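Local structure of GH62 arabinofuranosidase (Podospora anserina, 4N4B) at residues A[52-63]-A[74-82]; A[178-186]-A[213-221]. The protein probably hydrolyses terminal alpha-L-arabinofuranoside residues from arabinose-substituted xylan, using a calcium-containing beta-propeller fold of glycoside hydrolase family 62. All blocks are in the same frame, centred on the assembly; numbering follows the deposited sequence. Where two conformers were deposited one is given.

Contact 1. Residues A[52-63]-A[74-82]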
loop_
_atom_site.group_PDB
_atom_site.type_symbol
_atom_site.label_atom_id
_atom_site.label_comp_id
_atom_site.label_asym_id
_atom_site.label_seq_id
_atom_site.Cartn_x
_atom_site.Cartn_y
_atom_site.Cartn_z
ATOM N N ILE A 52 0.942 -7.336 -0.139
ATOM C CA ILE A 52 0.803 -8.777 0.198
ATOM C C ILE A 52 -0.177 -9.454 -0.737
ATOM O O ILE A 52 -1.302 -9.015 -0.943
ATOM C CB ILE A 52 0.367 -8.908 1.681
ATOM C CG1 ILE A 52 0.185 -10.369 2.019
ATOM C CG2 ILE A 52 -0.841 -8.070 2.008
ATOM C CD1 ILE A 52 0.102 -10.640 3.499
ATOM N N ILE A 53 0.250 -10.624 -1.154
ATOM C CA ILE A 53 -0.560 -11.560 -1.978
ATOM C C ILE A 53 -0.403 -12.924 -1.388
ATOM O O ILE A 53 0.453 -13.243 -0.644
ATOM C CB ILE A 53 -0.239 -11.483 -3.487
ATOM C CG1 ILE A 53 1.125 -11.996 -3.723
ATOM C CG2 ILE A 53 -0.451 -10.117 -4.055
ATOM C CD1 ILE A 53 1.486 -12.150 -5.197
ATOM N N LEU A 54 -1.417 -13.744 -1.738
ATOM C CA LEU A 54 -1.577 -15.119 -1.249
ATOM C C LEU A 54 -1.748 -16.013 -2.463
ATOM O O LEU A 54 -2.605 -15.800 -3.268
ATOM C CB LEU A 54 -2.756 -15.225 -0.297
ATOM C CG LEU A 54 -3.074 -16.598 0.289
ATOM C CD1 LEU A 54 -1.927 -17.162 1.015
ATOM C CD2 LEU A 54 -4.285 -16.514 1.202
ATOM N N ILE A 55 -0.862 -16.975 -2.586
ATOM C CA ILE A 55 -0.884 -17.947 -3.752
ATOM C C ILE A 55 -0.892 -19.353 -3.107
ATOM O O ILE A 55 0.068 -19.802 -2.537
ATOM C CB ILE A 55 0.323 -17.793 -4.611
ATOM C CG1 ILE A 55 0.469 -16.328 -5.135
ATOM C CG2 ILE A 55 0.259 -18.793 -5.788
ATOM C CD1 ILE A 55 1.734 -16.073 -5.905
ATOM N N ASN A 56 -2.046 -19.973 -3.215
ATOM C CA ASN A 56 -2.238 -21.360 -2.746
ATOM C C ASN A 56 -1.652 -21.625 -1.345
ATOM O O ASN A 56 -0.849 -22.564 -1.151
ATOM C CB ASN A 56 -1.710 -22.305 -3.841
ATOM C CG ASN A 56 -2.573 -22.245 -5.098
ATOM O OD1 ASN A 56 -3.770 -21.994 -5.018
ATOM N ND2 ASN A 56 -1.959 -22.326 -6.234
ATOM N N GLY A 57 -1.983 -20.763 -0.413
ATOM C CA GLY A 57 -1.546 -20.952 0.961
ATOM C C GLY A 57 -0.246 -20.261 1.352
ATOM O O GLY A 57 0.040 -20.143 2.558
ATOM N N THR A 58 0.484 -19.752 0.364
ATOM C CA THR A 58 1.740 -19.103 0.622
ATOM C C THR A 58 1.491 -17.526 0.415
ATOM O O THR A 58 1.183 -17.051 -0.621
ATOM C CB THR A 58 2.889 -19.510 -0.275
ATOM O OG1 THR A 58 3.134 -20.921 0.010
ATOM C CG2 THR A 58 4.146 -18.781 0.002
ATOM N N HIS A 59 1.826 -16.802 1.517
ATOM C CA HIS A 59 1.837 -15.324 1.444
ATOM C C HIS A 59 3.193 -14.845 1.007
ATOM O O HIS A 59 4.226 -15.333 1.400
ATOM C CB HIS A 59 1.621 -14.731 2.857
ATOM C CG HIS A 59 0.285 -15.030 3.449
ATOM N ND1 HIS A 59 0.084 -16.169 4.223
ATOM C CD2 HIS A 59 -0.957 -14.394 3.432
ATOM C CE1 HIS A 59 -1.173 -16.196 4.654
ATOM N NE2 HIS A 59 -1.824 -15.149 4.199
ATOM N N HIS A 60 3.179 -13.842 0.143
ATOM C CA HIS A 60 4.341 -13.138 -0.331
ATOM C C HIS A 60 4.177 -11.664 0.045
ATOM O O HIS A 60 3.172 -11.049 -0.338
ATOM C CB HIS A 60 4.407 -13.243 -1.912
ATOM C CG HIS A 60 4.659 -14.657 -2.364
ATOM N ND1 HIS A 60 3.687 -15.580 -2.673
ATOM C CD2 HIS A 60 5.841 -15.205 -2.526
ATOM C CE1 HIS A 60 4.326 -16.703 -3.055
ATOM N NE2 HIS A 60 5.626 -16.500 -2.940
ATOM N N VAL A 61 5.180 -11.145 0.764
ATOM C CA VAL A 61 5.152 -9.742 1.240
ATOM C C VAL A 61 6.322 -9.063 0.805
ATOM O O VAL A 61 7.480 -9.481 0.914
ATOM C CB VAL A 61 5.003 -9.711 2.773
ATOM C CG1 VAL A 61 4.863 -8.263 3.264
ATOM C CG2 VAL A 61 3.801 -10.495 3.236
ATOM N N PHE A 62 6.114 -7.761 0.378
ATOM C CA PHE A 62 7.205 -6.808 0.229
ATOM C C PHE A 62 6.889 -5.612 1.126
ATOM O O PHE A 62 5.759 -5.225 1.259
ATOM C CB PHE A 62 7.433 -6.329 -1.237
ATOM C CG PHE A 62 7.666 -7.475 -2.178
ATOM C CD1 PHE A 62 6.623 -8.291 -2.653
ATOM C CD2 PHE A 62 8.918 -7.700 -2.621
ATOM C CE1 PHE A 62 6.952 -9.365 -3.512
ATOM C CE2 PHE A 62 9.213 -8.742 -3.528
ATOM C CZ PHE A 62 8.192 -9.524 -3.977
ATOM N N ALA A 63 7.975 -5.062 1.713
ATOM C CA ALA A 63 7.768 -3.975 2.665
ATOM C C ALA A 63 8.945 -3.026 2.562
ATOM O O ALA A 63 10.020 -3.329 2.063
ATOM C CB ALA A 63 7.601 -4.533 4.077
ATOM N N VAL A 74 12.272 -4.919 1.389
ATOM C CA VAL A 74 12.509 -6.290 1.836
ATOM C C VAL A 74 11.372 -7.191 1.364
ATOM O O VAL A 74 10.268 -6.753 1.277
ATOM C CB VAL A 74 12.706 -6.343 3.382
ATOM C CG1 VAL A 74 11.403 -5.965 4.148
ATOM C CG2 VAL A 74 13.198 -7.713 3.856
ATOM N N TYR A 75 11.720 -8.454 1.085
ATOM C CA TYR A 75 10.750 -9.542 0.739
ATOM C C TYR A 75 10.773 -10.602 1.819
ATOM O O TYR A 75 11.843 -10.970 2.351
ATOM C CB TYR A 75 11.199 -10.196 -0.567
ATOM C CG TYR A 75 10.420 -11.438 -0.953
ATOM C CD1 TYR A 75 9.100 -11.408 -1.323
ATOM C CD2 TYR A 75 11.047 -12.686 -0.875
ATOM C CE1 TYR A 75 8.414 -12.541 -1.600
ATOM C CE2 TYR A 75 10.398 -13.872 -1.215
ATOM C CZ TYR A 75 9.115 -13.798 -1.546
ATOM O OH TYR A 75 8.399 -14.974 -1.896
ATOM N N PHE A 76 9.633 -11.093 2.160
ATOM C CA PHE A 76 9.519 -12.270 3.026
ATOM C C PHE A 76 8.264 -13.012 2.714
ATOM O O PHE A 76 7.308 -12.515 2.101
ATOM C CB PHE A 76 9.695 -11.898 4.501
ATOM C CG PHE A 76 8.725 -10.873 5.025
ATOM C CD1 PHE A 76 8.988 -9.518 4.816
ATOM C CD2 PHE A 76 7.569 -11.244 5.698
ATOM C CE1 PHE A 76 8.064 -8.558 5.305
ATOM C CE2 PHE A 76 6.706 -10.250 6.162
ATOM C CZ PHE A 76 6.952 -8.943 5.950
ATOM N N THR A 77 8.152 -14.271 3.226
ATOM C CA THR A 77 7.104 -15.198 2.857
ATOM C C THR A 77 6.775 -16.165 3.956
ATOM O O THR A 77 7.677 -16.459 4.751
ATOM C CB THR A 77 7.512 -15.920 1.555
ATOM O OG1 THR A 77 6.476 -16.842 1.135
ATOM C CG2 THR A 77 8.808 -16.620 1.655
ATOM N N PHE A 78 5.553 -16.599 4.052
ATOM C CA PHE A 78 5.145 -17.482 5.125
ATOM C C PHE A 78 3.803 -18.032 4.737
ATOM O O PHE A 78 3.065 -17.425 4.078
ATOM C CB PHE A 78 5.014 -16.702 6.484
ATOM C CG PHE A 78 4.228 -15.430 6.374
ATOM C CD1 PHE A 78 4.863 -14.275 6.012
ATOM C CD2 PHE A 78 2.891 -15.404 6.579
ATOM C CE1 PHE A 78 4.173 -13.105 5.867
ATOM C CE2 PHE A 78 2.188 -14.239 6.420
ATOM C CZ PHE A 78 2.838 -13.074 6.032
ATOM N N ALA A 79 3.512 -19.204 5.268
ATOM C CA ALA A 79 2.210 -19.781 5.112
ATOM C C ALA A 79 1.232 -19.267 6.200
ATOM O O ALA A 79 0.620 -18.297 6.018
ATOM C CB ALA A 79 2.310 -21.304 5.098
ATOM N N ASP A 80 1.145 -19.929 7.343
ATOM C CA ASP A 80 0.331 -19.446 8.446
ATOM C C ASP A 80 0.870 -18.113 8.934
ATOM O O ASP A 80 2.028 -17.911 8.982
ATOM C CB ASP A 80 0.462 -20.396 9.632
ATOM C CG ASP A 80 -0.104 -21.730 9.382
ATOM O OD1 ASP A 80 -0.986 -21.888 8.550
ATOM O OD2 ASP A 80 0.285 -22.604 10.139
ATOM N N TRP A 81 -0.030 -17.247 9.323
ATOM C CA TRP A 81 0.406 -15.953 9.979
ATOM C C TRP A 81 1.298 -16.097 11.170
ATOM O O TRP A 81 2.196 -15.299 11.424
ATOM C CB TRP A 81 -0.818 -15.145 10.394
ATOM C CG TRP A 81 -1.670 -14.648 9.335
ATOM C CD1 TRP A 81 -1.535 -14.829 7.938
ATOM C CD2 TRP A 81 -2.860 -13.877 9.500
ATOM N NE1 TRP A 81 -2.523 -14.167 7.304
ATOM C CE2 TRP A 81 -3.383 -13.603 8.206
ATOM C CE3 TRP A 81 -3.591 -13.424 10.632
ATOM C CZ2 TRP A 81 -4.516 -12.847 8.037
ATOM C CZ3 TRP A 81 -4.732 -12.690 10.427
ATOM C CH2 TRP A 81 -5.157 -12.401 9.136
ATOM N N ALA A 82 1.116 -17.195 11.912
ATOM C CA ALA A 82 2.068 -17.442 13.028
ATOM C C ALA A 82 3.482 -17.661 12.637
ATOM O O ALA A 82 4.351 -17.558 13.506
ATOM C CB ALA A 82 1.596 -18.746 13.781
HETATM O O HOH W 1 -4.491 -15.259 4.814
#
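His-59, Val-61 and Ala-63 pair with Phe-78, Phe-76 and Val-74 in an antiparallel beta hairpin, the two middle strands (58-67 and 70-78) of one four-stranded blade of the five-bladed propeller. All three are hydrogen-bonded pairs, with Val-61 N to Phe-76 O at 2.9 Å. On the sheet face carrying these residues, Phe-76 and Phe-78 place CG between the backbone N and the carbonyl carbon (chi1 58° and 48°), which folds each ring across the neighbouring strand. The Phe-76 ring thus lies over Val-61, whose CB sits 3.9 Å from the ring centroid in a CH-pi contact. Phe-78 receives His-59 CB over its face in the same way, while Val-61 CG2 touches its CE1 at 3.7 Å. Met-308, on strand 306-311 of another sheet, packs against Val-61 from this side. The other face holds Phe-62 and Tyr-75, whose rings meet obliquely, Phe-62 CZ lying 3.4 Å from Tyr-75 CD1; Trp-139 meets the Phe-62 ring at about a right angle.

The polar interactions concentrate at His-59. Phe-78 O is gripped from opposite faces of its carbonyl plane by His-59 N and, at 3.2 Å, by His-59 ND1, in whose ring plane it lies. A second, weak and bent bond joins ND1 to Ala-79 O. His-59 O is likewise shared, between Phe-78 N and the hydroxyl of Thr-77, whose OG1 donates to it over 2.7 Å. Leu-54 CD1 lies over the centre of one face of the imidazole, and a water sits 2.7 Å from NE2, weakly joined to Trp-81 NE1. With carbonyl oxygens gathered at ND1, that nitrogen very probably carries a proton, and the bonds on it probably fix the rotation of the imidazole.

Contact 2. Residues A[178-186]-A[213-221]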
loop_
_atom_site.group_PDB
_atom_site.type_symbol
_atom_site.label_atom_id
_atom_site.label_comp_id
_atom_site.label_asym_id
_atom_site.label_seq_id
_atom_site.Cartn_x
_atom_site.Cartn_y
_atom_site.Cartn_z
ATOM N N PHE A 178 -1.639 5.959 -9.556
ATOM C CA PHE A 178 -2.027 6.859 -8.476
ATOM C C PHE A 178 -0.825 7.233 -7.630
ATOM O O PHE A 178 0.111 6.389 -7.480
ATOM C CB PHE A 178 -3.074 6.295 -7.598
ATOM C CG PHE A 178 -4.407 6.133 -8.241
ATOM C CD1 PHE A 178 -4.719 5.050 -9.026
ATOM C CD2 PHE A 178 -5.402 7.093 -7.982
ATOM C CE1 PHE A 178 -6.054 4.944 -9.541
ATOM C CE2 PHE A 178 -6.683 6.965 -8.521
ATOM C CZ PHE A 178 -6.952 5.926 -9.345
ATOM N N SER A 179 -0.759 8.411 -7.043
ATOM C CA SER A 179 0.312 8.837 -6.155
ATOM C C SER A 179 -0.133 9.982 -5.325
ATOM O O SER A 179 -1.201 10.604 -5.581
ATOM C CB SER A 179 1.557 9.187 -6.946
ATOM O OG SER A 179 1.382 10.370 -7.780
ATOM N N SER A 180 0.531 10.251 -4.228
ATOM C CA SER A 180 0.168 11.279 -3.268
ATOM C C SER A 180 1.373 12.210 -3.128
ATOM O O SER A 180 2.488 12.003 -3.502
ATOM C CB SER A 180 -0.062 10.644 -1.879
ATOM O OG SER A 180 -1.203 9.808 -1.883
ATOM N N ASP A 181 1.062 13.381 -2.550
ATOM C CA ASP A 181 2.084 14.418 -2.268
ATOM C C ASP A 181 2.278 14.789 -0.811
ATOM O O ASP A 181 3.018 15.688 -0.531
ATOM C CB ASP A 181 1.913 15.703 -3.101
ATOM C CG ASP A 181 0.570 16.395 -2.910
ATOM O OD1 ASP A 181 -0.197 16.026 -2.044
ATOM O OD2 ASP A 181 0.345 17.324 -3.664
ATOM N N ASP A 182 1.590 14.100 0.094
ATOM C CA ASP A 182 1.654 14.436 1.511
ATOM C C ASP A 182 1.163 15.865 1.730
ATOM O O ASP A 182 1.540 16.523 2.699
ATOM C CB ASP A 182 3.081 14.282 2.037
ATOM C CG ASP A 182 3.368 12.880 2.539
ATOM O OD1 ASP A 182 2.473 12.016 2.436
ATOM O OD2 ASP A 182 4.488 12.644 3.036
ATOM N N ASN A 183 0.320 16.333 0.815
ATOM C CA ASN A 183 -0.232 17.725 0.863
ATOM C C ASN A 183 -1.625 17.780 0.528
ATOM O O ASN A 183 -2.150 18.898 0.339
ATOM C CB ASN A 183 0.611 18.673 0.028
ATOM C CG ASN A 183 0.491 20.105 0.505
ATOM O OD1 ASN A 183 0.499 20.329 1.720
ATOM N ND2 ASN A 183 0.536 21.010 -0.409
ATOM N N GLY A 184 -2.343 16.675 0.488
ATOM C CA GLY A 184 -3.762 16.631 0.284
ATOM C C GLY A 184 -4.250 16.372 -1.110
ATOM O O GLY A 184 -5.388 16.333 -1.377
ATOM N N GLN A 185 -3.302 16.078 -2.029
ATOM C CA GLN A 185 -3.726 15.673 -3.371
ATOM C C GLN A 185 -3.507 14.184 -3.587
ATOM O O GLN A 185 -2.556 13.574 -3.009
ATOM C CB GLN A 185 -2.941 16.346 -4.458
ATOM C CG GLN A 185 -3.229 17.834 -4.713
ATOM C CD GLN A 185 -3.028 18.733 -3.537
ATOM O OE1 GLN A 185 -1.935 18.881 -2.985
ATOM N NE2 GLN A 185 -4.121 19.318 -3.161
ATOM N N LEU A 186 -4.384 13.584 -4.312
ATOM C CA LEU A 186 -4.267 12.246 -4.882
ATOM C C LEU A 186 -4.222 12.417 -6.373
ATOM O O LEU A 186 -5.220 12.937 -6.941
ATOM C CB LEU A 186 -5.420 11.361 -4.476
ATOM C CG LEU A 186 -5.361 9.908 -4.975
ATOM C CD1 LEU A 186 -4.267 9.031 -4.438
ATOM C CD2 LEU A 186 -6.695 9.210 -4.768
ATOM N N ASP A 213 -6.516 14.957 5.879
ATOM C CA ASP A 213 -7.636 14.147 5.529
ATOM C C ASP A 213 -7.410 13.244 4.244
ATOM O O ASP A 213 -8.276 12.439 3.953
ATOM C CB ASP A 213 -8.920 15.039 5.359
ATOM C CG ASP A 213 -9.515 15.431 6.678
ATOM O OD1 ASP A 213 -9.104 14.895 7.719
ATOM O OD2 ASP A 213 -10.354 16.393 6.668
ATOM N N LEU A 214 -6.353 13.489 3.503
ATOM C CA LEU A 214 -6.126 12.737 2.314
ATOM C C LEU A 214 -4.617 12.639 2.113
ATOM O O LEU A 214 -4.020 13.161 1.183
ATOM C CB LEU A 214 -6.810 13.395 1.113
ATOM C CG LEU A 214 -6.937 12.490 -0.090
ATOM C CD1 LEU A 214 -8.094 11.547 0.097
ATOM C CD2 LEU A 214 -7.159 13.342 -1.346
ATOM N N PHE A 215 -3.976 11.961 3.041
ATOM C CA PHE A 215 -2.565 12.161 3.224
ATOM C C PHE A 215 -1.651 11.316 2.291
ATOM O O PHE A 215 -0.868 11.839 1.526
ATOM C CB PHE A 215 -2.157 12.000 4.730
ATOM C CG PHE A 215 -0.776 12.426 5.075
ATOM C CD1 PHE A 215 -0.378 13.712 4.821
ATOM C CD2 PHE A 215 0.111 11.600 5.666
ATOM C CE1 PHE A 215 0.908 14.132 5.109
ATOM C CE2 PHE A 215 1.373 12.003 6.010
ATOM C CZ PHE A 215 1.800 13.281 5.744
ATOM N N GLU A 216 -1.794 9.993 2.400
ATOM C CA GLU A 216 -0.892 9.075 1.655
ATOM C C GLU A 216 -1.500 7.725 1.714
ATOM O O GLU A 216 -2.604 7.456 2.066
ATOM C CB GLU A 216 0.534 9.198 2.172
ATOM C CG GLU A 216 0.751 8.625 3.519
ATOM C CD GLU A 216 2.071 8.986 4.168
ATOM O OE1 GLU A 216 2.917 9.675 3.593
ATOM O OE2 GLU A 216 2.326 8.497 5.298
ATOM N N ALA A 217 -0.684 6.777 1.182
ATOM C CA ALA A 217 -0.936 5.315 1.289
ATOM C C ALA A 217 -2.201 4.862 0.619
ATOM O O ALA A 217 -3.018 4.121 1.168
ATOM C CB ALA A 217 -0.857 4.917 2.730
ATOM N N ALA A 218 -2.483 5.383 -0.580
ATOM C CA ALA A 218 -3.685 4.972 -1.311
ATOM C C ALA A 218 -3.630 3.495 -1.683
ATOM O O ALA A 218 -2.556 2.944 -2.004
ATOM C CB ALA A 218 -3.875 5.835 -2.522
ATOM N N CYS A 219 -4.816 2.894 -1.683
ATOM C CA CYS A 219 -5.106 1.622 -2.338
ATOM C C CYS A 219 -6.317 1.770 -3.251
ATOM O O CYS A 219 -7.274 2.429 -2.843
ATOM C CB CYS A 219 -5.415 0.465 -1.392
ATOM S SG CYS A 219 -4.221 0.138 -0.051
ATOM N N VAL A 220 -6.240 1.247 -4.458
ATOM C CA VAL A 220 -7.423 1.217 -5.398
ATOM C C VAL A 220 -7.618 -0.237 -5.818
ATOM O O VAL A 220 -6.704 -0.795 -6.429
ATOM C CB VAL A 220 -7.234 2.173 -6.568
ATOM C CG1 VAL A 220 -8.547 2.208 -7.336
ATOM C CG2 VAL A 220 -6.800 3.567 -6.022
ATOM N N TYR A 221 -8.773 -0.779 -5.494
ATOM C CA TYR A 221 -9.091 -2.166 -5.788
ATOM C C TYR A 221 -10.326 -2.280 -6.675
ATOM O O TYR A 221 -11.205 -1.442 -6.595
ATOM C CB TYR A 221 -9.347 -2.911 -4.509
ATOM C CG TYR A 221 -8.193 -3.034 -3.554
ATOM C CD1 TYR A 221 -7.142 -3.804 -3.914
ATOM C CD2 TYR A 221 -8.180 -2.351 -2.356
ATOM C CE1 TYR A 221 -6.032 -3.960 -3.127
ATOM C CE2 TYR A 221 -7.049 -2.510 -1.495
ATOM C CZ TYR A 221 -6.018 -3.316 -1.890
ATOM O OH TYR A 221 -4.914 -3.498 -1.071
HETATM O O HOH W 2 -0.963 7.117 -2.433
HETATM O O HOH W 3 -3.344 11.438 -1.293
HETATM O O HOH W 4 -1.367 13.929 -0.286
#
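Ser-180 OG is met by two waters, each at 2.8 Å. One accepts from Ala-218 N and the other lies within bonding distance of Leu-214 O, both across the contact, and of Gln-185 O in its own segment. This is an interface between consecutive blades of the beta-propeller: the hairpin of strands 174-180 and 185-192 packs on the innermost strand, 216-222, of the next blade, which enters through a classic beta bulge at Phe-215 and Glu-216, both opposite Glu-233. A third water joins Gly-184 N, from which it accepts, to Phe-215 O, and also reaches Asp-181 OD1. Asn-183 N bonds to the same carboxylate oxygen in an Asx turn, and Gln-185 N reaches it from the opposite face of its plane.

Beyond the turn, the Asp-182 carboxylate lies flat on the Phe-215 ring, the planes only 3° apart and OD1 3.6 Å above the ring plane, over its centre. With CG trans to the backbone N (chi1 -169°), Phe-215 swings its ring under the loop although its CB starts away from it. With an alanine at this place, the Asp-182 carboxylate would probably lose its flat support and turn more freely beside Glu-216. The two acids are close, Asp-182 OD1 standing 2.6 Å from Glu-216 OE1 with the carboxylate planes at 44°. Glu-216 OE2 forms a salt bridge with Arg-241 and a weak hydrogen bond to a Tris molecule, probably from the crystallisation liquor, that may mark a pocket.

The rest of the interface is apolar. Leu-214 CD2 packs on Leu-186 CB, and Leu-186 CD1 reaches Ala-218 CB at 3.7 Å. Finally, Val-220 points CG2 squarely at the Phe-178 ring, 3.9 Å from its centroid and almost on the ring normal.

In the fold
Contact 1 lies within a single blade, whereas contact 2 joins two consecutive blades; they stand on opposite sides of the centre of the chain. Their centres are 25 Å apart and their nearest atoms about 7 Å apart, so the two do not touch. Both have a residue near the bound calcium ion in the middle of the propeller: the side chain of Ala-217 in contact 2 is about 6 Å from it, that of Ala-63 in contact 1 about 9 Å. His-285, a calcium-binding residue of this protein, is about 3 Å from the Ala-217 side chain and about 9 Å from that of Ala-63. Contact 2 also borders a Tris molecule about 3 Å from the Glu-216 side chain, possibly marking a pocket.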